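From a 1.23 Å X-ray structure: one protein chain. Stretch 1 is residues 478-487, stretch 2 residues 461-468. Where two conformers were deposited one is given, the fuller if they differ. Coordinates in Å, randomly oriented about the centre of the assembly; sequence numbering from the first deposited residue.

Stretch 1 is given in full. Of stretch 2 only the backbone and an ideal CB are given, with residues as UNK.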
# COMPACT_ATOMS: atom_id res chain seq x y z
N LYS A 478 8.74 21.80 -15.73
CA LYS A 478 7.87 22.78 -16.36
C LYS A 478 6.56 22.12 -16.72
O LYS A 478 6.51 21.26 -17.59
CB LYS A 478 8.53 23.34 -17.61
CG LYS A 478 7.75 24.51 -18.21
CD LYS A 478 8.39 24.95 -19.53
CE LYS A 478 7.51 25.92 -20.27
NZ LYS A 478 8.18 26.41 -21.51
N ILE A 479 5.51 22.50 -16.01
CA ILE A 479 4.20 21.85 -16.15
C ILE A 479 3.13 22.76 -16.74
O ILE A 479 2.02 22.31 -17.02
CB ILE A 479 3.72 21.27 -14.81
CG1 ILE A 479 3.55 22.38 -13.75
CG2 ILE A 479 4.69 20.16 -14.34
CD1 ILE A 479 2.91 21.90 -12.44
N HIS A 480 3.47 24.04 -16.96
CA HIS A 480 2.59 24.89 -17.76
C HIS A 480 3.51 25.98 -18.34
O HIS A 480 4.73 25.97 -18.09
CB HIS A 480 1.39 25.40 -16.94
CG HIS A 480 0.25 25.86 -17.79
ND1 HIS A 480 0.09 27.18 -18.15
CD2 HIS A 480 -0.78 25.19 -18.35
CE1 HIS A 480 -0.97 27.29 -18.94
NE2 HIS A 480 -1.52 26.09 -19.06
N ASP A 481 2.96 26.89 -19.15
CA ASP A 481 3.80 27.77 -19.96
C ASP A 481 4.85 28.49 -19.15
O ASP A 481 6.00 28.60 -19.60
CB ASP A 481 2.96 28.84 -20.67
CG ASP A 481 1.91 28.27 -21.61
OD1 ASP A 481 1.85 28.72 -22.78
OD2 ASP A 481 1.07 27.42 -21.27
N VAL A 482 4.48 29.01 -17.97
CA VAL A 482 5.44 29.68 -17.09
C VAL A 482 5.38 29.15 -15.66
O VAL A 482 5.65 29.88 -14.70
CB VAL A 482 5.31 31.22 -17.12
CG1 VAL A 482 5.67 31.74 -18.51
CG2 VAL A 482 3.94 31.66 -16.69
N LEU A 483 5.15 27.84 -15.55
CA LEU A 483 4.91 27.21 -14.25
C LEU A 483 5.83 26.03 -14.01
O LEU A 483 5.94 25.15 -14.87
CB LEU A 483 3.47 26.73 -14.15
CG LEU A 483 2.97 26.36 -12.75
CD1 LEU A 483 3.00 27.58 -11.86
CD2 LEU A 483 1.60 25.74 -12.75
N SER A 484 6.49 26.02 -12.86
CA SER A 484 7.22 24.87 -12.36
C SER A 484 6.42 24.13 -11.30
O SER A 484 5.83 24.74 -10.43
CB SER A 484 8.48 25.33 -11.68
OG SER A 484 9.21 24.22 -11.23
N GLY A 485 6.46 22.80 -11.35
CA GLY A 485 6.00 21.97 -10.23
C GLY A 485 7.06 21.86 -9.12
O GLY A 485 7.80 20.87 -9.00
N SER A 486 7.11 22.87 -8.27
CA SER A 486 8.15 22.93 -7.25
C SER A 486 8.25 21.66 -6.39
O SER A 486 7.31 21.19 -5.80
CB SER A 486 7.93 24.14 -6.34
OG SER A 486 8.29 25.34 -7.00
N PHE A 487 9.45 21.19 -6.24
CA PHE A 487 9.72 19.98 -5.50
C PHE A 487 9.62 20.16 -3.98
O PHE A 487 10.14 21.14 -3.43
CB PHE A 487 11.15 19.69 -5.90
CG PHE A 487 11.78 18.43 -5.35
CD1 PHE A 487 13.18 18.37 -5.24
CD2 PHE A 487 11.07 17.29 -5.11
CE1 PHE A 487 13.80 17.22 -4.80
CE2 PHE A 487 11.71 16.13 -4.67
CZ PHE A 487 13.06 16.11 -4.51
N UNK A 461 -4.48 21.76 -4.54
CA UNK A 461 -3.59 22.52 -5.40
C UNK A 461 -2.20 22.47 -4.87
O UNK A 461 -1.94 22.70 -3.70
CB UNK A 461 -4.05 23.97 -5.54
N UNK A 462 -1.27 22.27 -5.78
CA UNK A 462 0.13 22.37 -5.42
C UNK A 462 0.58 23.83 -5.23
O UNK A 462 0.01 24.73 -5.82
CB UNK A 462 0.98 21.69 -6.49
N UNK A 463 1.63 24.05 -4.43
CA UNK A 463 2.32 25.31 -4.40
C UNK A 463 3.40 25.24 -5.47
O UNK A 463 4.49 24.77 -5.24
CB UNK A 463 2.90 25.61 -3.02
N UNK A 464 3.03 25.67 -6.66
CA UNK A 464 3.94 25.71 -7.78
C UNK A 464 4.84 26.94 -7.67
O UNK A 464 4.79 27.71 -6.69
CB UNK A 464 3.17 25.71 -9.10
N UNK A 465 5.76 27.07 -8.62
CA UNK A 465 6.60 28.24 -8.70
C UNK A 465 6.70 28.79 -10.09
O UNK A 465 6.38 28.12 -11.06
CB UNK A 465 8.00 27.92 -8.17
N UNK A 466 7.17 30.03 -10.22
CA UNK A 466 7.40 30.59 -11.55
C UNK A 466 8.57 29.83 -12.22
O UNK A 466 9.58 29.54 -11.58
CB UNK A 466 7.70 32.09 -11.46
N UNK A 467 8.38 29.46 -13.48
CA UNK A 467 9.40 28.77 -14.26
C UNK A 467 10.34 29.76 -14.93
O UNK A 467 9.94 30.44 -15.89
CB UNK A 467 8.75 27.87 -15.31
N UNK A 468 11.56 29.84 -14.43
CA UNK A 468 12.62 30.60 -15.07
C UNK A 468 13.54 29.60 -15.75
O UNK A 468 14.20 28.82 -15.07
CB UNK A 468 13.38 31.47 -14.07

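Position 461 lies beyond the reach of stretch 1, so this contact sets no preference; the deposited residue is Tyr 461.

At position 462 CA-to-CB points toward stretch 1, yet no atom of that stretch lies within 5.5 Å of the ideal CB. What waits farther on is apolar, the CD1 of Ile 479 and the bare CA of Gly 485, so a side chain with some length and no charge would suit, such as leucine, isoleucine or methionine. It is Ile 462; its CD1 reaches CD1 of Ile 479 at 3.7 Å.

Position 463 points sideways into space that stretch 1 leaves open, and many residues would fit. Gln 463 has its amide group satisfied elsewhere. Its backbone matters more here: one water donates to O of Gln 463 (2.8 Å) and to O of Ser 486 (2.5 Å), bridging the stretches.

Position 464 is tight. Its ideal CB is 3.1 Å from O of Ser 484 and 3.3 Å from CD1 of Leu 483, which favours a small side chain. Ala 464 fits, its CB 3.4 Å from CD1 of Leu 483.

At position 465 the ideal CB would sit 2.8 Å from OG of Ser 486, a clash that argues for glycine. Gly 465 is found, and its backbone pairs with Ser 484 in an antiparallel bridge: N of Gly 465 donates to O of Ser 484 (3.0 Å), and N of Ser 484 to O of Gly 465 (2.8 Å).

Position 466 forms a non-hydrogen-bonded pair with Leu 483, and its CA-to-CB bond points away. A long or aromatic side chain could turn back to Val 482. Tyr 466 does so: its CE1 lies 3.7 Å from CB of Val 482, and O of Val 482 lies over one ring face.

Position 467 points toward stretch 1, beside the backbone at Leu 483 and the extended aliphatic chain of Lys 478. A broad, flat side chain would suit, though a long aliphatic one could also pack. Trp 467 sets its six-membered ring face against CB of Lys 478, 3.7 Å from the centroid in a CH-pi contact, while CB of Ser 484 meets the ring edge, 3.8 Å from CE3 of Trp 467. N of Trp 467 donates to O of Val 482 (3.0 Å).

Position 468 points away and is unconstrained here; it is Asn 468.

Stretch 2 (461-468) YIQAGYWN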
# COMPACT_ATOMS: atom_id res chain seq x y z
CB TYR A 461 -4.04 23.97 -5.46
CG TYR A 461 -5.25 24.26 -6.32
CD1 TYR A 461 -6.48 24.55 -5.77
CD2 TYR A 461 -5.16 24.22 -7.70
CE1 TYR A 461 -7.60 24.79 -6.58
CE2 TYR A 461 -6.24 24.46 -8.51
CZ TYR A 461 -7.45 24.76 -7.94
OH TYR A 461 -8.54 25.02 -8.74
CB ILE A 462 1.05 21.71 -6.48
CG1 ILE A 462 0.94 22.42 -7.83
CG2 ILE A 462 0.76 20.26 -6.59
CD1 ILE A 462 1.94 21.96 -8.89
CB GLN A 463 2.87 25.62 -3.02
CG GLN A 463 3.58 26.95 -2.97
CD GLN A 463 4.04 27.36 -1.59
OE1 GLN A 463 3.31 27.22 -0.64
NE2 GLN A 463 5.25 27.87 -1.49
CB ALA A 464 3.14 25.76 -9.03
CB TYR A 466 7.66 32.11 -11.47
CG TYR A 466 7.81 32.71 -12.84
CD1 TYR A 466 6.73 33.21 -13.53
CD2 TYR A 466 9.04 32.73 -13.47
CE1 TYR A 466 6.85 33.70 -14.83
CE2 TYR A 466 9.18 33.21 -14.77
CZ TYR A 466 8.08 33.68 -15.44
OH TYR A 466 8.21 34.14 -16.72
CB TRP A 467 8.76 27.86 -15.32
CG TRP A 467 9.79 27.20 -16.21
CD1 TRP A 467 10.19 27.63 -17.43
CD2 TRP A 467 10.54 26.01 -15.95
NE1 TRP A 467 11.14 26.79 -17.94
CE2 TRP A 467 11.38 25.79 -17.04
CE3 TRP A 467 10.60 25.11 -14.87
CZ2 TRP A 467 12.27 24.69 -17.13
CZ3 TRP A 467 11.46 24.02 -14.96
CH2 TRP A 467 12.30 23.83 -16.09
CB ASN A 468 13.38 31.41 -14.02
CG ASN A 468 14.44 32.30 -14.64
OD1 ASN A 468 15.11 31.94 -15.62
ND2 ASN A 468 14.61 33.47 -14.06
O HOH W 1 4.92 22.02 -5.68
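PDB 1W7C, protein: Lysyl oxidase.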